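Local atomic coordinates of CTP:phosphocholine Cytidylyltransferase (Streptococcus pneumoniae, PDB entry 1JYK), a protein that transfers the cytidylyl group of CTP to phosphocholine, yielding CDP-choline and pyrophosphate. Residues A28-A33 and E64-K69; N133-D138 and S180-W185; S195-A200 and D212-D217. All blocks are in the same frame, centred on the assembly; numbering follows the deposited sequence.

Contact 1: A28-A33 and E64-K69; sequences AIILAA and EFLKEK
Leu66 sets its forked end over the methyl of Ala28: CD2 lies 3.8 Å from Ala28 CB and CD1 3.9 Å from the same carbon, so the small residue is met by both branches at once. The fork gets there because CG stands opposite the carbonyl carbon (chi1 -75°), which carries the branch from helix 58-68 down to the strand. A looser touch comes from Ile30, two residues on and on the same face of the strand; its CG1-CD1 arm is fully extended (chi2 -179°) and ends 4.3 Å from Leu66 CD1. No hydrogen bond crosses here, and all three side chains are buried. The intervening Ile29 points to the other face of the sheet, as strand alternation requires.

Around this patch, Ile59, Gln62 and Ile63 of the same helix also rest on Ile30, while Ile124 of the neighbouring strand flanks Ala28. Backbone bonds from Ala28 and Ile30 to Ile75 join the strand to strand 74-78. Strand, helix and adjacent parallel strand together form a beta-alpha-beta crossover, the building unit of the Rossmann-like alpha/beta fold typical of nucleotidyltransferases.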
loop_
_atom_site.group_PDB
_atom_site.type_symbol
_atom_site.label_atom_id
_atom_site.label_comp_id
_atom_site.label_asym_id
_atom_site.label_seq_id
_atom_site.Cartn_x
_atom_site.Cartn_y
_atom_site.Cartn_z
ATOM N N ALA A 28 3.601 -3.423 -9.803
ATOM C CA ALA A 28 3.360 -2.749 -8.539
ATOM C C ALA A 28 2.350 -1.622 -8.687
ATOM O O ALA A 28 2.350 -0.895 -9.682
ATOM C CB ALA A 28 4.667 -2.204 -7.977
ATOM N N ILE A 29 1.488 -1.496 -7.688
ATOM C CA ILE A 29 0.472 -0.456 -7.642
ATOM C C ILE A 29 0.796 0.367 -6.400
ATOM O O ILE A 29 0.902 -0.180 -5.301
ATOM C CB ILE A 29 -0.952 -1.061 -7.495
ATOM C CG1 ILE A 29 -1.340 -1.809 -8.770
ATOM C CG2 ILE A 29 -1.957 0.035 -7.184
ATOM C CD1 ILE A 29 -2.368 -2.912 -8.540
ATOM N N ILE A 30 0.977 1.670 -6.573
ATOM C CA ILE A 30 1.282 2.547 -5.451
ATOM C C ILE A 30 0.088 3.466 -5.206
ATOM O O ILE A 30 -0.361 4.186 -6.108
ATOM C CB ILE A 30 2.557 3.396 -5.719
ATOM C CG1 ILE A 30 3.727 2.471 -6.068
ATOM C CG2 ILE A 30 2.893 4.245 -4.494
ATOM C CD1 ILE A 30 5.040 3.196 -6.333
ATOM N N LEU A 31 -0.435 3.423 -3.986
ATOM C CA LEU A 31 -1.586 4.235 -3.618
ATOM C C LEU A 31 -1.127 5.607 -3.135
ATOM O O LEU A 31 -0.636 5.749 -2.015
ATOM C CB LEU A 31 -2.393 3.523 -2.525
ATOM C CG LEU A 31 -2.810 2.081 -2.835
ATOM C CD1 LEU A 31 -3.504 1.474 -1.618
ATOM C CD2 LEU A 31 -3.727 2.052 -4.042
ATOM N N ALA A 32 -1.294 6.618 -3.987
ATOM C CA ALA A 32 -0.866 7.971 -3.659
ATOM C C ALA A 32 -1.903 9.056 -3.998
ATOM O O ALA A 32 -1.531 10.195 -4.284
ATOM C CB ALA A 32 0.454 8.269 -4.390
ATOM N N ALA A 33 -3.192 8.724 -3.944
ATOM C CA ALA A 33 -4.231 9.697 -4.284
ATOM C C ALA A 33 -4.821 10.514 -3.132
ATOM O O ALA A 33 -5.323 11.618 -3.349
ATOM C CB ALA A 33 -5.355 8.993 -5.035
ATOM N N GLU A 64 12.488 3.290 -6.988
ATOM C CA GLU A 64 13.852 2.838 -7.254
ATOM C C GLU A 64 14.106 1.430 -6.707
ATOM O O GLU A 64 14.790 0.632 -7.347
ATOM C CB GLU A 64 14.855 3.852 -6.697
ATOM C CG GLU A 64 14.985 5.054 -7.619
ATOM C CD GLU A 64 15.780 6.201 -7.032
ATOM O OE1 GLU A 64 15.485 7.361 -7.393
ATOM O OE2 GLU A 64 16.698 5.958 -6.226
ATOM N N PHE A 65 13.545 1.125 -5.537
ATOM C CA PHE A 65 13.693 -0.205 -4.945
ATOM C C PHE A 65 13.075 -1.218 -5.895
ATOM O O PHE A 65 13.643 -2.276 -6.158
ATOM C CB PHE A 65 12.960 -0.282 -3.602
ATOM C CG PHE A 65 13.833 -0.013 -2.406
ATOM C CD1 PHE A 65 13.269 0.112 -1.139
ATOM C CD2 PHE A 65 15.214 0.111 -2.536
ATOM C CE1 PHE A 65 14.065 0.355 -0.024
ATOM C CE2 PHE A 65 16.015 0.354 -1.426
ATOM C CZ PHE A 65 15.438 0.476 -0.170
ATOM N N LEU A 66 11.899 -0.877 -6.412
ATOM C CA LEU A 66 11.175 -1.745 -7.327
ATOM C C LEU A 66 11.935 -2.021 -8.619
ATOM O O LEU A 66 12.097 -3.173 -9.019
ATOM C CB LEU A 66 9.825 -1.122 -7.669
ATOM C CG LEU A 66 8.767 -1.205 -6.570
ATOM C CD1 LEU A 66 7.699 -0.135 -6.806
ATOM C CD2 LEU A 66 8.154 -2.605 -6.565
ATOM N N LYS A 67 12.395 -0.958 -9.272
ATOM C CA LYS A 67 13.127 -1.102 -10.523
ATOM C C LYS A 67 14.456 -1.822 -10.326
ATOM O O LYS A 67 14.924 -2.523 -11.223
ATOM C CB LYS A 67 13.337 0.274 -11.158
ATOM C CG LYS A 67 12.022 1.016 -11.351
ATOM C CD LYS A 67 12.109 2.046 -12.449
ATOM C CE LYS A 67 11.916 1.408 -13.803
ATOM N NZ LYS A 67 12.335 2.356 -14.846
ATOM N N GLU A 68 15.061 -1.657 -9.155
ATOM C CA GLU A 68 16.324 -2.328 -8.863
ATOM C C GLU A 68 16.098 -3.833 -8.902
ATOM O O GLU A 68 17.029 -4.604 -9.150
ATOM C CB GLU A 68 16.828 -1.941 -7.475
ATOM C CG GLU A 68 18.071 -1.075 -7.480
ATOM C CD GLU A 68 18.050 -0.032 -6.377
ATOM O OE1 GLU A 68 18.029 -0.422 -5.189
ATOM O OE2 GLU A 68 18.054 1.176 -6.705
ATOM N N LYS A 69 14.854 -4.241 -8.652
ATOM C CA LYS A 69 14.485 -5.652 -8.636
ATOM C C LYS A 69 13.823 -6.125 -9.919
ATOM O O LYS A 69 13.354 -7.264 -10.003
ATOM C CB LYS A 69 13.560 -5.929 -7.456
ATOM C CG LYS A 69 14.216 -5.696 -6.121
ATOM C CD LYS A 69 15.191 -6.804 -5.817
ATOM C CE LYS A 69 16.153 -6.412 -4.718
ATOM N NZ LYS A 69 17.128 -7.508 -4.477
#

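Contact 2: N133-D138 and S180-W185; sequences NMFRND and SGVSFW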
loop_
_atom_site.group_PDB
_atom_site.type_symbol
_atom_site.label_atom_id
_atom_site.label_comp_id
_atom_site.label_asym_id
_atom_site.label_seq_id
_atom_site.Cartn_x
_atom_site.Cartn_y
_atom_site.Cartn_z
ATOM N N ASN A 133 14.958 -3.223 1.151
ATOM C CA ASN A 133 14.307 -3.641 -0.092
ATOM C C ASN A 133 13.857 -5.104 -0.059
ATOM O O ASN A 133 14.563 -6.060 -0.341
ATOM C CB ASN A 133 15.177 -3.412 -1.317
ATOM C CG ASN A 133 14.378 -3.528 -2.607
ATOM O OD1 ASN A 133 13.190 -3.875 -2.586
ATOM N ND2 ASN A 133 15.021 -3.237 -3.731
HETATM N N MSE A 134 12.602 -5.154 0.279
HETATM C CA MSE A 134 11.636 -6.203 0.510
HETATM C C MSE A 134 11.138 -6.869 -0.771
HETATM O O MSE A 134 10.723 -8.033 -0.775
HETATM C CB MSE A 134 10.635 -5.288 0.989
HETATM C CG MSE A 134 9.309 -5.454 1.251
HETATM SE SE MSE A 134 9.423 -3.693 1.529
HETATM C CE MSE A 134 9.904 -3.761 3.524
ATOM N N PHE A 135 11.096 -6.068 -1.831
ATOM C CA PHE A 135 10.568 -6.499 -3.109
ATOM C C PHE A 135 11.350 -7.570 -3.834
ATOM O O PHE A 135 12.578 -7.539 -3.879
ATOM C CB PHE A 135 10.394 -5.281 -4.018
ATOM C CG PHE A 135 9.574 -4.189 -3.399
ATOM C CD1 PHE A 135 8.240 -4.417 -3.045
ATOM C CD2 PHE A 135 10.132 -2.939 -3.142
ATOM C CE1 PHE A 135 7.476 -3.414 -2.439
ATOM C CE2 PHE A 135 9.378 -1.925 -2.535
ATOM C CZ PHE A 135 8.046 -2.164 -2.184
ATOM N N ARG A 136 10.621 -8.528 -4.390
ATOM C CA ARG A 136 11.229 -9.597 -5.173
ATOM C C ARG A 136 10.291 -9.974 -6.308
ATOM O O ARG A 136 9.070 -9.826 -6.195
ATOM C CB ARG A 136 11.535 -10.841 -4.330
ATOM C CG ARG A 136 10.936 -10.879 -2.947
ATOM C CD ARG A 136 11.670 -11.894 -2.074
ATOM N NE ARG A 136 12.350 -12.917 -2.869
ATOM C CZ ARG A 136 13.646 -13.219 -2.766
ATOM N NH1 ARG A 136 14.418 -12.574 -1.899
ATOM N NH2 ARG A 136 14.176 -14.163 -3.539
ATOM N N ASN A 137 10.866 -10.458 -7.408
ATOM C CA ASN A 137 10.057 -10.846 -8.555
ATOM C C ASN A 137 9.818 -12.357 -8.651
ATOM O O ASN A 137 9.390 -12.854 -9.691
ATOM C CB ASN A 137 10.684 -10.309 -9.858
ATOM C CG ASN A 137 12.016 -10.974 -10.205
ATOM O OD1 ASN A 137 12.579 -11.738 -9.423
ATOM N ND2 ASN A 137 12.520 -10.676 -11.398
ATOM N N ASP A 138 10.058 -13.076 -7.558
ATOM C CA ASP A 138 9.870 -14.522 -7.558
ATOM C C ASP A 138 8.853 -15.034 -6.528
ATOM O O ASP A 138 8.816 -16.227 -6.224
ATOM C CB ASP A 138 11.216 -15.204 -7.340
ATOM C CG ASP A 138 11.845 -14.820 -6.025
ATOM O OD1 ASP A 138 11.275 -13.956 -5.319
ATOM O OD2 ASP A 138 12.907 -15.385 -5.695
ATOM N N SER A 180 1.024 -3.517 7.065
ATOM C CA SER A 180 2.000 -2.435 7.030
ATOM C C SER A 180 2.151 -1.565 5.788
ATOM O O SER A 180 2.987 -0.663 5.777
ATOM C CB SER A 180 3.369 -3.011 7.400
ATOM O OG SER A 180 3.249 -3.905 8.495
ATOM N N GLY A 181 1.374 -1.823 4.748
ATOM C CA GLY A 181 1.497 -0.990 3.565
ATOM C C GLY A 181 2.243 -1.605 2.401
ATOM O O GLY A 181 2.499 -0.930 1.402
ATOM N N VAL A 182 2.631 -2.871 2.533
ATOM C CA VAL A 182 3.305 -3.581 1.452
ATOM C C VAL A 182 2.728 -4.990 1.432
ATOM O O VAL A 182 2.762 -5.703 2.440
ATOM C CB VAL A 182 4.852 -3.666 1.646
ATOM C CG1 VAL A 182 5.481 -4.395 0.460
ATOM C CG2 VAL A 182 5.451 -2.269 1.780
ATOM N N SER A 183 2.171 -5.375 0.291
ATOM C CA SER A 183 1.585 -6.698 0.131
ATOM C C SER A 183 1.689 -7.116 -1.332
ATOM O O SER A 183 1.839 -6.270 -2.213
ATOM C CB SER A 183 0.112 -6.689 0.578
ATOM O OG SER A 183 -0.685 -5.796 -0.191
ATOM N N PHE A 184 1.629 -8.419 -1.584
ATOM C CA PHE A 184 1.701 -8.953 -2.939
ATOM C C PHE A 184 0.536 -9.915 -3.139
ATOM O O PHE A 184 0.167 -10.643 -2.220
ATOM C CB PHE A 184 3.020 -9.693 -3.160
ATOM C CG PHE A 184 3.098 -10.404 -4.481
ATOM C CD1 PHE A 184 3.469 -9.715 -5.639
ATOM C CD2 PHE A 184 2.781 -11.758 -4.578
ATOM C CE1 PHE A 184 3.522 -10.362 -6.874
ATOM C CE2 PHE A 184 2.830 -12.414 -5.806
ATOM C CZ PHE A 184 3.200 -11.715 -6.957
ATOM N N TRP A 185 -0.032 -9.923 -4.338
ATOM C CA TRP A 185 -1.175 -10.783 -4.620
ATOM C C TRP A 185 -0.979 -11.633 -5.858
ATOM O O TRP A 185 -0.661 -11.105 -6.927
ATOM C CB TRP A 185 -2.426 -9.913 -4.752
ATOM C CG TRP A 185 -2.566 -9.082 -3.543
ATOM C CD1 TRP A 185 -2.074 -7.820 -3.350
ATOM C CD2 TRP A 185 -3.071 -9.520 -2.276
ATOM N NE1 TRP A 185 -2.224 -7.454 -2.031
ATOM C CE2 TRP A 185 -2.833 -8.475 -1.350
ATOM C CE3 TRP A 185 -3.688 -10.697 -1.826
ATOM C CZ2 TRP A 185 -3.195 -8.576 0.000
ATOM C CZ3 TRP A 185 -4.050 -10.796 -0.492
ATOM C CH2 TRP A 185 -3.801 -9.738 0.408
#
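The hydrophobic layer beneath the mixed sheet receives an irregular loop here: Met134 and Phe135, from the link between strands 128-130 and 142-149, converge on Val182 of strand 182-185. One methyl does the work. Val182 CG1, placed opposite its own backbone N (chi1 -179°), meets Phe135 CE1 at 3.7 Å and the CG of Met134, a selenomethionine, at 4.0 Å. The methyl approaches the ring at a slant, whereas Met134 SE lies 4.2 Å above one ring face, shifted toward the rim. Tyr122 adds an edge-to-face contact with the Phe135 ring, and Phe145 and Ile234 touch both Met134 and Val182, adding to the apolar surroundings.

Polar pairs brace the loop locally. Asn133 OD1 accepts the backbone N-H of Phe135, an Asx turn that spans Met134; the bond is far from straight (137° at the hydrogen). Beyond it, Arg136 grips Asp138 side-on, NE to OD1 at 2.9 Å and NH2 to OD2 at 2.8 Å. Both oxygens use their syn lone pairs, and the pairing is likely to hold the exposed guanidinium steady.

The strand shows its alternation plainly. Val182 and Phe184 point toward the loop, whereas Ser183 lies on the other face, where its OG accepts from Trp185 NE1 at 2.9 Å. Trp185 also meets the rings of Tyr144 and Trp211 there. Strand 182-185 runs antiparallel to both 121-125 and 142-149, so the contact packs a loop against the antiparallel part of the mixed alpha/beta sheet, as in nucleotidyltransferase folds.

Contact 3: S195-A200 and D212-D217; sequences SFIDKA and DNMVKD
This is a helix-to-helix contact on the flank of the alpha/beta fold, about 16 Å from the centre of the chain, where the short helix 213-216 leans on the long helix 187-201 that follows strand 182-185. A single side chain, Met214, carries the short helix's share. Modelled as selenomethionine, it sets off toward the longer helix and nestles between Phe196, Ile197 and Ala200, the latter two lying one and four residues after Phe196 and therefore its neighbours on one helical surface.

The selenium reaches the helix backbone itself. Met214 SE lies 3.4 Å from Phe196 O, close to van der Waals distance, and 3.6 Å from Ile197 N. Side-chain carbons flank it: Phe196 CB stands at 3.8 Å from Met214 SE, and Ile197 CG1, coming in obliquely, at 3.9 Å. A bend at the last torsion of Met214 (chi3 -96°) then turns the terminal methyl along the helix, bringing Met214 CE to 3.8 Å from Ala200 CB. Phe108 of helix 108-112 touches Ile197, Ala200 and Met214, so a third helix covers the same spot.

No hydrogen bond passes between the two segments; several polar groups pair within their own helix or with other parts of the chain. Asp212 O accepts from both Val215 N and Lys216 N. On the longer helix, Asp198 faces away from the contact and forms a salt bridge with Lys115. From the start of the short helix, the amide of Asn213 reaches over the turn to Asp217, its ND2 donating to Asp217 OD1 at 2.9 Å and meeting the oxygen on its syn side but 33° out of the carboxylate plane.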
loop_
_atom_site.group_PDB
_atom_site.type_symbol
_atom_site.label_atom_id
_atom_site.label_comp_id
_atom_site.label_asym_id
_atom_site.label_seq_id
_atom_site.Cartn_x
_atom_site.Cartn_y
_atom_site.Cartn_z
ATOM N N SER A 195 -13.674 -10.192 -7.903
ATOM C CA SER A 195 -15.086 -10.538 -7.855
ATOM C C SER A 195 -15.724 -9.889 -6.621
ATOM O O SER A 195 -16.866 -9.417 -6.672
ATOM C CB SER A 195 -15.254 -12.059 -7.822
ATOM O OG SER A 195 -15.054 -12.566 -6.516
ATOM N N PHE A 196 -14.984 -9.853 -5.515
ATOM C CA PHE A 196 -15.483 -9.234 -4.289
ATOM C C PHE A 196 -15.589 -7.727 -4.506
ATOM O O PHE A 196 -16.509 -7.073 -4.002
ATOM C CB PHE A 196 -14.533 -9.499 -3.113
ATOM C CG PHE A 196 -14.341 -10.953 -2.797
ATOM C CD1 PHE A 196 -13.142 -11.402 -2.251
ATOM C CD2 PHE A 196 -15.351 -11.880 -3.050
ATOM C CE1 PHE A 196 -12.947 -12.754 -1.961
ATOM C CE2 PHE A 196 -15.168 -13.232 -2.765
ATOM C CZ PHE A 196 -13.961 -13.670 -2.220
ATOM N N ILE A 197 -14.637 -7.182 -5.256
ATOM C CA ILE A 197 -14.614 -5.755 -5.549
ATOM C C ILE A 197 -15.822 -5.392 -6.414
ATOM O O ILE A 197 -16.530 -4.424 -6.124
ATOM C CB ILE A 197 -13.315 -5.359 -6.295
ATOM C CG1 ILE A 197 -12.144 -5.308 -5.304
ATOM C CG2 ILE A 197 -13.508 -4.021 -7.010
ATOM C CD1 ILE A 197 -10.778 -5.164 -5.956
ATOM N N ASP A 198 -16.044 -6.178 -7.466
ATOM C CA ASP A 198 -17.166 -5.940 -8.376
ATOM C C ASP A 198 -18.454 -5.923 -7.574
ATOM O O ASP A 198 -19.246 -4.991 -7.676
ATOM C CB ASP A 198 -17.257 -7.042 -9.430
ATOM C CG ASP A 198 -16.148 -6.963 -10.459
ATOM O OD1 ASP A 198 -15.894 -7.989 -11.119
ATOM O OD2 ASP A 198 -15.533 -5.886 -10.609
ATOM N N LYS A 199 -18.646 -6.959 -6.765
ATOM C CA LYS A 199 -19.844 -7.079 -5.935
ATOM C C LYS A 199 -20.047 -5.903 -4.990
ATOM O O LYS A 199 -21.157 -5.392 -4.867
ATOM C CB LYS A 199 -19.805 -8.382 -5.124
ATOM C CG LYS A 199 -20.997 -8.576 -4.183
ATOM C CD LYS A 199 -20.790 -9.778 -3.264
ATOM C CE LYS A 199 -21.033 -11.100 -3.997
ATOM N NZ LYS A 199 -21.424 -12.205 -3.069
ATOM N N ALA A 200 -18.984 -5.471 -4.315
ATOM C CA ALA A 200 -19.098 -4.356 -3.385
ATOM C C ALA A 200 -19.439 -3.052 -4.099
ATOM O O ALA A 200 -20.283 -2.280 -3.633
ATOM C CB ALA A 200 -17.798 -4.198 -2.601
ATOM N N ASP A 212 -8.479 -2.925 1.662
ATOM C CA ASP A 212 -8.171 -4.031 2.565
ATOM C C ASP A 212 -9.410 -4.781 3.038
ATOM O O ASP A 212 -9.348 -5.982 3.312
ATOM C CB ASP A 212 -7.417 -3.515 3.782
ATOM C CG ASP A 212 -6.204 -2.725 3.403
ATOM O OD1 ASP A 212 -5.123 -3.335 3.270
ATOM O OD2 ASP A 212 -6.337 -1.495 3.226
ATOM N N ASN A 213 -10.528 -4.073 3.145
ATOM C CA ASN A 213 -11.760 -4.709 3.586
ATOM C C ASN A 213 -12.021 -5.897 2.718
ATOM O O ASN A 213 -12.754 -6.811 3.076
ATOM C CB ASN A 213 -12.932 -3.761 3.454
ATOM C CG ASN A 213 -13.157 -2.966 4.701
ATOM O OD1 ASN A 213 -12.720 -1.822 4.808
ATOM N ND2 ASN A 213 -13.841 -3.564 5.664
HETATM N N MSE A 214 -11.404 -5.927 1.557
HETATM C CA MSE A 214 -11.727 -7.055 0.755
HETATM C C MSE A 214 -11.008 -8.328 0.926
HETATM O O MSE A 214 -11.440 -9.380 0.459
HETATM C CB MSE A 214 -11.947 -6.547 -0.624
HETATM C CG MSE A 214 -13.419 -6.677 -0.548
HETATM SE SE MSE A 214 -14.012 -5.966 -1.942
HETATM C CE MSE A 214 -14.335 -4.192 -0.982
ATOM N N VAL A 215 -9.973 -8.241 1.743
ATOM C CA VAL A 215 -9.239 -9.407 2.102
ATOM C C VAL A 215 -9.821 -9.730 3.483
ATOM O O VAL A 215 -10.190 -10.872 3.757
ATOM C CB VAL A 215 -7.755 -9.102 2.219
ATOM C CG1 VAL A 215 -6.999 -10.370 2.613
ATOM C CG2 VAL A 215 -7.243 -8.552 0.895
ATOM N N LYS A 216 -9.931 -8.712 4.331
ATOM C CA LYS A 216 -10.450 -8.898 5.687
ATOM C C LYS A 216 -11.849 -9.498 5.735
ATOM O O LYS A 216 -12.097 -10.450 6.475
ATOM C CB LYS A 216 -10.466 -7.572 6.448
ATOM C CG LYS A 216 -11.192 -7.639 7.792
ATOM C CD LYS A 216 -11.124 -6.308 8.525
ATOM C CE LYS A 216 -11.771 -6.383 9.898
ATOM N NZ LYS A 216 -13.257 -6.472 9.808
ATOM N N ASP A 217 -12.756 -8.939 4.941
ATOM C CA ASP A 217 -14.148 -9.387 4.925
ATOM C C ASP A 217 -14.421 -10.676 4.150
ATOM O O ASP A 217 -15.553 -11.148 4.122
ATOM C CB ASP A 217 -15.040 -8.256 4.397
ATOM C CG ASP A 217 -15.006 -7.014 5.289
ATOM O OD1 ASP A 217 -15.338 -5.914 4.802
ATOM O OD2 ASP A 217 -14.652 -7.125 6.485
#

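The three contacts follow one another along the chain, each closing before the next opens. Contacts 1 and 2, with centres about 10 Å apart, serve the same face of one mixed sheet and join directly: Phe65 O probably accepts a hydrogen bond from Asn133 ND2, and Leu66 CD2 approaches Phe135 CG at 3.8 Å, on the ring side opposite Met134 SE. Contact 3 is centred about 20 Å from contact 2 and 23 Å from contact 1, the latter across the chain's centre. Strand 182-185 leads into helix 187-201, and Trp185 CH2 packs on Val215 CG2. Contacts 1 and 2 share an apolar layer on one sheet face, to which strand 182-185 joins the helical flank of contact 3.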